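Local coordinates for protein prolyl oligopeptidase (Novosphingobium capsulatum, PDB 1YR2) that probably hydrolyses oligopeptides as a serine endopeptidase of the S9A family, cutting after proline and much less readily after alanine, at residues 97-102 / 701-706; 104-109 / 506-511. All coordinates share one frame; numbering follows the deposited sequence.

In the fold
Both contacts involve helix 95-105, which packs on the α/β-hydrolase part of the enzyme and leads into the first propeller strand, 110-117. In contact 1 its middle lies against helix 699-717; in contact 2 its C-terminal end and the following chain meet the start of helix 508-514. Both are partly buried, but contact 1 is farther out, about 21 Å from the chain's centre to its own against about 15 Å. Its apolar middle is flanked by glutamates and an arginine, whereas contact 2 is mostly apolar; no polar bond crosses between the segments of either. The two touch where M102 CE reaches G509 N (3.9 Å) and I703 CD1 packs on I106 CG1 (4.0 Å).

Contact 1 (97-102 / 701-706); sequences ALEKRM and KQIEET
Helical segments 97-102 and 701-706 run roughly antiparallel, their N-to-C directions 143° apart, and their axes approach to 9.3 Å. The backbones come nearest where the CA atoms of M102 and I703 stand 6.7 Å apart. M102 carries most of the contact. Its CG is anti to the backbone N (chi1 -173°) and the chain beyond stays extended, so it reaches across to helix 699-717 and crosses the T706 side chain at about a right angle. SD presses on the T706 methyl, SD to CG2 3.3 Å, a tight fit for sulfur against carbon. The terminal methyl goes on past the hydroxyl, M102 CE lying 3.7 Å from T706 OG1, and also meets the Q702 amide nitrogen. Nearer the root, M102 CG packs loosely on I703 CG1 at 4.4 Å. T706 OG1 donates to Q702 O one turn earlier (3.0 Å), from 38° above the carbonyl plane; that oxygen also accepts from T706 N. This bond helps to hold the rotamer that turns CG2 to the sulfur. An alanine in place of T706 removes both CG2 and the hydroxyl, which would probably leave the sulfur less closely packed and cost Q702 O its second donor. At the outer flank the extended E99 chain crosses I703, its CG 4.2 Å from I703 CG2, then runs alongside E704. The two carboxylates stay apart, E99 OE2 to E704 OE2 5.2 Å, and R95 probably eases their repulsion by its salt bridge to E99 OE2. T512 of helix 508-514 also touches M102. The arrangement is antiparallel helix-helix packing, an apolar seam with a charged rim, and joins helix 95-105, from near the start of the chain, to helix 699-717, which follows the last strand of the hydrolase sheet, 683-687.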
loop_
_atom_site.group_PDB
_atom_site.type_symbol
_atom_site.label_atom_id
_atom_site.label_comp_id
_atom_site.label_asym_id
_atom_site.label_seq_id
_atom_site.Cartn_x
_atom_site.Cartn_y
_atom_site.Cartn_z
ATOM N N ALA A 97 22.410 -16.330 6.052
ATOM C CA ALA A 97 22.732 -14.924 6.115
ATOM C C ALA A 97 21.509 -14.103 5.734
ATOM O O ALA A 97 21.258 -13.031 6.299
ATOM C CB ALA A 97 23.862 -14.610 5.166
ATOM N N LEU A 98 20.724 -14.616 4.800
ATOM C CA LEU A 98 19.508 -13.896 4.381
ATOM C C LEU A 98 18.436 -13.934 5.448
ATOM O O LEU A 98 17.784 -12.916 5.687
ATOM C CB LEU A 98 18.956 -14.440 3.079
ATOM C CG LEU A 98 19.854 -14.173 1.866
ATOM C CD1 LEU A 98 19.589 -15.237 0.759
ATOM C CD2 LEU A 98 19.727 -12.778 1.277
ATOM N N GLU A 99 18.224 -15.103 6.057
ATOM C CA GLU A 99 17.242 -15.255 7.144
ATOM C C GLU A 99 17.590 -14.333 8.319
ATOM O O GLU A 99 16.711 -13.763 8.921
ATOM C CB GLU A 99 17.142 -16.674 7.668
ATOM C CG GLU A 99 16.056 -16.844 8.727
ATOM C CD GLU A 99 15.931 -18.267 9.288
ATOM O OE1 GLU A 99 16.845 -18.734 10.022
ATOM O OE2 GLU A 99 14.893 -18.929 9.012
ATOM N N LYS A 100 18.878 -14.244 8.629
ATOM C CA LYS A 100 19.352 -13.416 9.730
ATOM C C LYS A 100 19.116 -11.922 9.407
ATOM O O LYS A 100 18.707 -11.173 10.293
ATOM C CB LYS A 100 20.827 -13.664 9.968
ATOM C CG LYS A 100 21.462 -12.882 11.105
ATOM C CD LYS A 100 22.960 -13.222 11.208
ATOM C CE LYS A 100 23.762 -12.078 11.848
ATOM N NZ LYS A 100 23.688 -12.113 13.326
ATOM N N ARG A 101 19.429 -11.500 8.188
ATOM C CA ARG A 101 19.200 -10.115 7.812
ATOM C C ARG A 101 17.710 -9.777 7.917
ATOM O O ARG A 101 17.351 -8.738 8.499
ATOM C CB ARG A 101 19.703 -9.806 6.406
ATOM C CG ARG A 101 19.734 -8.319 6.089
ATOM C CD ARG A 101 20.803 -7.609 6.869
ATOM N NE ARG A 101 20.624 -6.175 6.945
ATOM C CZ ARG A 101 19.984 -5.534 7.934
ATOM N NH1 ARG A 101 19.286 -6.187 8.881
ATOM N NH2 ARG A 101 19.935 -4.224 7.902
ATOM N N MET A 102 16.849 -10.629 7.367
ATOM C CA MET A 102 15.426 -10.330 7.320
ATOM C C MET A 102 14.822 -10.264 8.722
ATOM O O MET A 102 14.103 -9.333 9.012
ATOM C CB MET A 102 14.625 -11.313 6.510
ATOM C CG MET A 102 13.179 -10.817 6.365
ATOM S SD MET A 102 12.386 -11.587 5.071
ATOM C CE MET A 102 10.625 -10.774 5.230
ATOM N N LYS A 701 6.428 -17.473 9.365
ATOM C CA LYS A 701 6.302 -18.209 8.108
ATOM C C LYS A 701 6.805 -17.359 6.940
ATOM O O LYS A 701 7.536 -17.862 6.068
ATOM C CB LYS A 701 4.851 -18.683 7.894
ATOM C CG LYS A 701 4.367 -19.693 8.961
ATOM C CD LYS A 701 4.957 -21.102 8.774
ATOM C CE LYS A 701 4.670 -22.035 9.964
ATOM N NZ LYS A 701 5.248 -23.441 9.744
ATOM N N GLN A 702 6.463 -16.067 6.927
ATOM C CA GLN A 702 6.854 -15.202 5.799
ATOM C C GLN A 702 8.388 -15.047 5.745
ATOM O O GLN A 702 8.957 -15.081 4.682
ATOM C CB GLN A 702 6.130 -13.837 5.851
ATOM C CG GLN A 702 6.408 -12.874 4.669
ATOM C CD GLN A 702 6.048 -11.399 5.024
ATOM O OE1 GLN A 702 5.003 -11.144 5.663
ATOM N NE2 GLN A 702 6.923 -10.451 4.654
ATOM N N ILE A 703 9.046 -14.905 6.893
ATOM C CA ILE A 703 10.513 -14.801 6.946
ATOM C C ILE A 703 11.186 -16.067 6.362
ATOM O O ILE A 703 12.172 -15.966 5.625
ATOM C CB ILE A 703 10.999 -14.606 8.391
ATOM C CG1 ILE A 703 10.605 -13.227 8.925
ATOM C CG2 ILE A 703 12.493 -14.719 8.458
ATOM C CD1 ILE A 703 10.790 -13.073 10.416
ATOM N N GLU A 704 10.668 -17.236 6.730
ATOM C CA GLU A 704 11.228 -18.500 6.266
ATOM C C GLU A 704 11.049 -18.603 4.759
ATOM O O GLU A 704 11.958 -19.041 4.064
ATOM C CB GLU A 704 10.551 -19.690 6.969
ATOM C CG GLU A 704 10.858 -19.789 8.487
ATOM C CD GLU A 704 10.010 -20.823 9.247
ATOM O OE1 GLU A 704 8.893 -21.211 8.787
ATOM O OE2 GLU A 704 10.471 -21.256 10.346
ATOM N N GLU A 705 9.870 -18.224 4.255
ATOM C CA GLU A 705 9.595 -18.312 2.812
ATOM C C GLU A 705 10.530 -17.375 2.026
ATOM O O GLU A 705 11.130 -17.774 1.044
ATOM C CB GLU A 705 8.150 -17.935 2.476
ATOM C CG GLU A 705 7.841 -18.152 0.991
ATOM C CD GLU A 705 6.369 -17.906 0.631
ATOM O OE1 GLU A 705 5.468 -18.320 1.403
ATOM O OE2 GLU A 705 6.097 -17.329 -0.438
ATOM N N THR A 706 10.664 -16.148 2.515
ATOM C CA THR A 706 11.491 -15.140 1.894
ATOM C C THR A 706 12.957 -15.595 1.876
ATOM O O THR A 706 13.641 -15.465 0.885
ATOM C CB THR A 706 11.380 -13.842 2.665
ATOM O OG1 THR A 706 10.034 -13.336 2.559
ATOM C CG2 THR A 706 12.287 -12.783 2.015
#

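Contact 2 (104-109 / 506-511)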
loop_
_atom_site.group_PDB
_atom_site.type_symbol
_atom_site.label_atom_id
_atom_site.label_comp_id
_atom_site.label_asym_id
_atom_site.label_seq_id
_atom_site.Cartn_x
_atom_site.Cartn_y
_atom_site.Cartn_z
ATOM N N ALA A 104 16.237 -9.342 11.342
ATOM C CA ALA A 104 16.696 -8.145 12.028
ATOM C C ALA A 104 15.984 -6.867 11.512
ATOM O O ALA A 104 15.957 -5.871 12.229
ATOM C CB ALA A 104 18.171 -8.002 11.904
ATOM N N LEU A 105 15.379 -6.962 10.326
ATOM C CA LEU A 105 14.693 -5.836 9.652
ATOM C C LEU A 105 13.215 -5.658 10.017
ATOM O O LEU A 105 12.631 -4.600 9.704
ATOM C CB LEU A 105 14.766 -6.015 8.138
ATOM C CG LEU A 105 16.119 -5.815 7.471
ATOM C CD1 LEU A 105 16.071 -6.205 6.028
ATOM C CD2 LEU A 105 16.515 -4.393 7.563
ATOM N N ILE A 106 12.593 -6.657 10.650
ATOM C CA ILE A 106 11.108 -6.655 10.876
ATOM C C ILE A 106 10.559 -5.694 11.928
ATOM O O ILE A 106 9.557 -5.027 11.697
ATOM C CB ILE A 106 10.598 -8.094 11.279
ATOM C CG1 ILE A 106 10.877 -9.100 10.183
ATOM C CG2 ILE A 106 9.057 -8.068 11.584
ATOM C CD1 ILE A 106 10.450 -8.590 8.801
ATOM N N ASP A 107 11.173 -5.669 13.099
ATOM C CA ASP A 107 10.628 -4.994 14.258
ATOM C C ASP A 107 11.462 -3.743 14.475
ATOM O O ASP A 107 12.706 -3.804 14.660
ATOM C CB ASP A 107 10.619 -5.898 15.514
ATOM C CG ASP A 107 9.792 -7.182 15.302
ATOM O OD1 ASP A 107 8.603 -7.086 14.904
ATOM O OD2 ASP A 107 10.256 -8.350 15.458
ATOM N N TYR A 108 10.792 -2.600 14.399
ATOM C CA TYR A 108 11.441 -1.346 14.704
ATOM C C TYR A 108 10.373 -0.362 15.196
ATOM O O TYR A 108 9.188 -0.529 14.907
ATOM C CB TYR A 108 12.148 -0.800 13.453
ATOM C CG TYR A 108 11.310 -0.863 12.204
ATOM C CD1 TYR A 108 10.446 0.183 11.864
ATOM C CD2 TYR A 108 11.328 -1.985 11.378
ATOM C CE1 TYR A 108 9.626 0.111 10.738
ATOM C CE2 TYR A 108 10.523 -2.038 10.215
ATOM C CZ TYR A 108 9.678 -1.012 9.917
ATOM O OH TYR A 108 8.875 -1.069 8.784
ATOM N N GLU A 109 10.796 0.664 15.917
ATOM C CA GLU A 109 9.871 1.676 16.415
ATOM C C GLU A 109 9.233 2.497 15.298
ATOM O O GLU A 109 9.814 2.693 14.206
ATOM C CB GLU A 109 10.601 2.596 17.408
ATOM C CG GLU A 109 11.581 3.546 16.758
ATOM C CD GLU A 109 12.343 4.368 17.802
ATOM O OE1 GLU A 109 11.696 4.799 18.805
ATOM O OE2 GLU A 109 13.570 4.580 17.596
ATOM N N PHE A 506 7.964 0.417 1.540
ATOM C CA PHE A 506 9.043 -0.297 2.205
ATOM C C PHE A 506 8.667 -1.747 2.387
ATOM O O PHE A 506 7.689 -2.053 3.067
ATOM C CB PHE A 506 9.442 0.346 3.570
ATOM C CG PHE A 506 10.534 -0.420 4.244
ATOM C CD1 PHE A 506 11.801 -0.315 3.795
ATOM C CD2 PHE A 506 10.249 -1.328 5.252
ATOM C CE1 PHE A 506 12.856 -1.088 4.341
ATOM C CE2 PHE A 506 11.271 -2.099 5.825
ATOM C CZ PHE A 506 12.578 -1.974 5.357
ATOM N N SER A 507 9.456 -2.640 1.791
ATOM C CA SER A 507 9.325 -4.069 1.918
ATOM C C SER A 507 10.567 -4.596 2.625
ATOM O O SER A 507 11.675 -4.440 2.101
ATOM C CB SER A 507 9.297 -4.709 0.507
ATOM O OG SER A 507 9.454 -6.105 0.575
ATOM N N ALA A 508 10.374 -5.236 3.757
ATOM C CA ALA A 508 11.472 -5.865 4.473
ATOM C C ALA A 508 12.134 -6.976 3.629
ATOM O O ALA A 508 13.351 -7.152 3.658
ATOM C CB ALA A 508 10.992 -6.407 5.803
ATOM N N GLY A 509 11.341 -7.746 2.888
ATOM C CA GLY A 509 11.890 -8.726 1.970
ATOM C C GLY A 509 12.779 -8.137 0.892
ATOM O O GLY A 509 13.916 -8.567 0.728
ATOM N N PHE A 510 12.334 -7.087 0.242
ATOM C CA PHE A 510 13.165 -6.470 -0.814
ATOM C C PHE A 510 14.411 -5.844 -0.207
ATOM O O PHE A 510 15.502 -5.937 -0.793
ATOM C CB PHE A 510 12.419 -5.481 -1.668
ATOM C CG PHE A 510 11.310 -6.120 -2.500
ATOM C CD1 PHE A 510 11.413 -7.452 -2.944
ATOM C CD2 PHE A 510 10.187 -5.411 -2.801
ATOM C CE1 PHE A 510 10.348 -8.061 -3.656
ATOM C CE2 PHE A 510 9.143 -5.996 -3.550
ATOM C CZ PHE A 510 9.220 -7.310 -3.953
ATOM N N MET A 511 14.276 -5.286 0.977
ATOM C CA MET A 511 15.420 -4.661 1.659
ATOM C C MET A 511 16.505 -5.667 2.018
ATOM O O MET A 511 17.700 -5.336 2.040
ATOM C CB MET A 511 14.948 -3.941 2.900
ATOM C CG MET A 511 15.986 -3.045 3.563
ATOM S SD MET A 511 16.391 -1.619 2.478
ATOM C CE MET A 511 18.003 -1.577 2.865
#
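The tight part lies where helix 95-105 ends, with the CA atoms of L105 and A508 6.1 Å apart. Buried L105 points toward the first turn of helix 508-514: its CD1 rests on the backbone oxygen of A508 at 3.7 Å and on CG of the equally buried M511 at 4.0 Å, the leucine and methionine chains crossing at about a right angle. I106 starts out facing away, but its chi2 of -48° folds the chain back, so that CD1 packs on the small A508 CB at 3.7 Å. On the 506-511 side, S507 is the N-cap of helix 508-514, its OG accepting from F510 N at 3.1 Å in a nearly straight bond (169°). The looser part is a single sparse approach between the partly exposed rings of Y108 and F506. Y108, with CG in the crowded position between N and carbonyl carbon (chi1 46°), meets F506 tip to tip: its OH lies 3.8 Å from F506 CD2. P431 touches both rings, and E109, the next residue, bonds to H451 N, so the two connections between propeller and hydrolase parts probably run side by side here. No hydrogen bond or salt bridge crosses between the segments. Held by van der Waals contact, mostly of apolar groups, the fit depends on shape rather than on directional bonds.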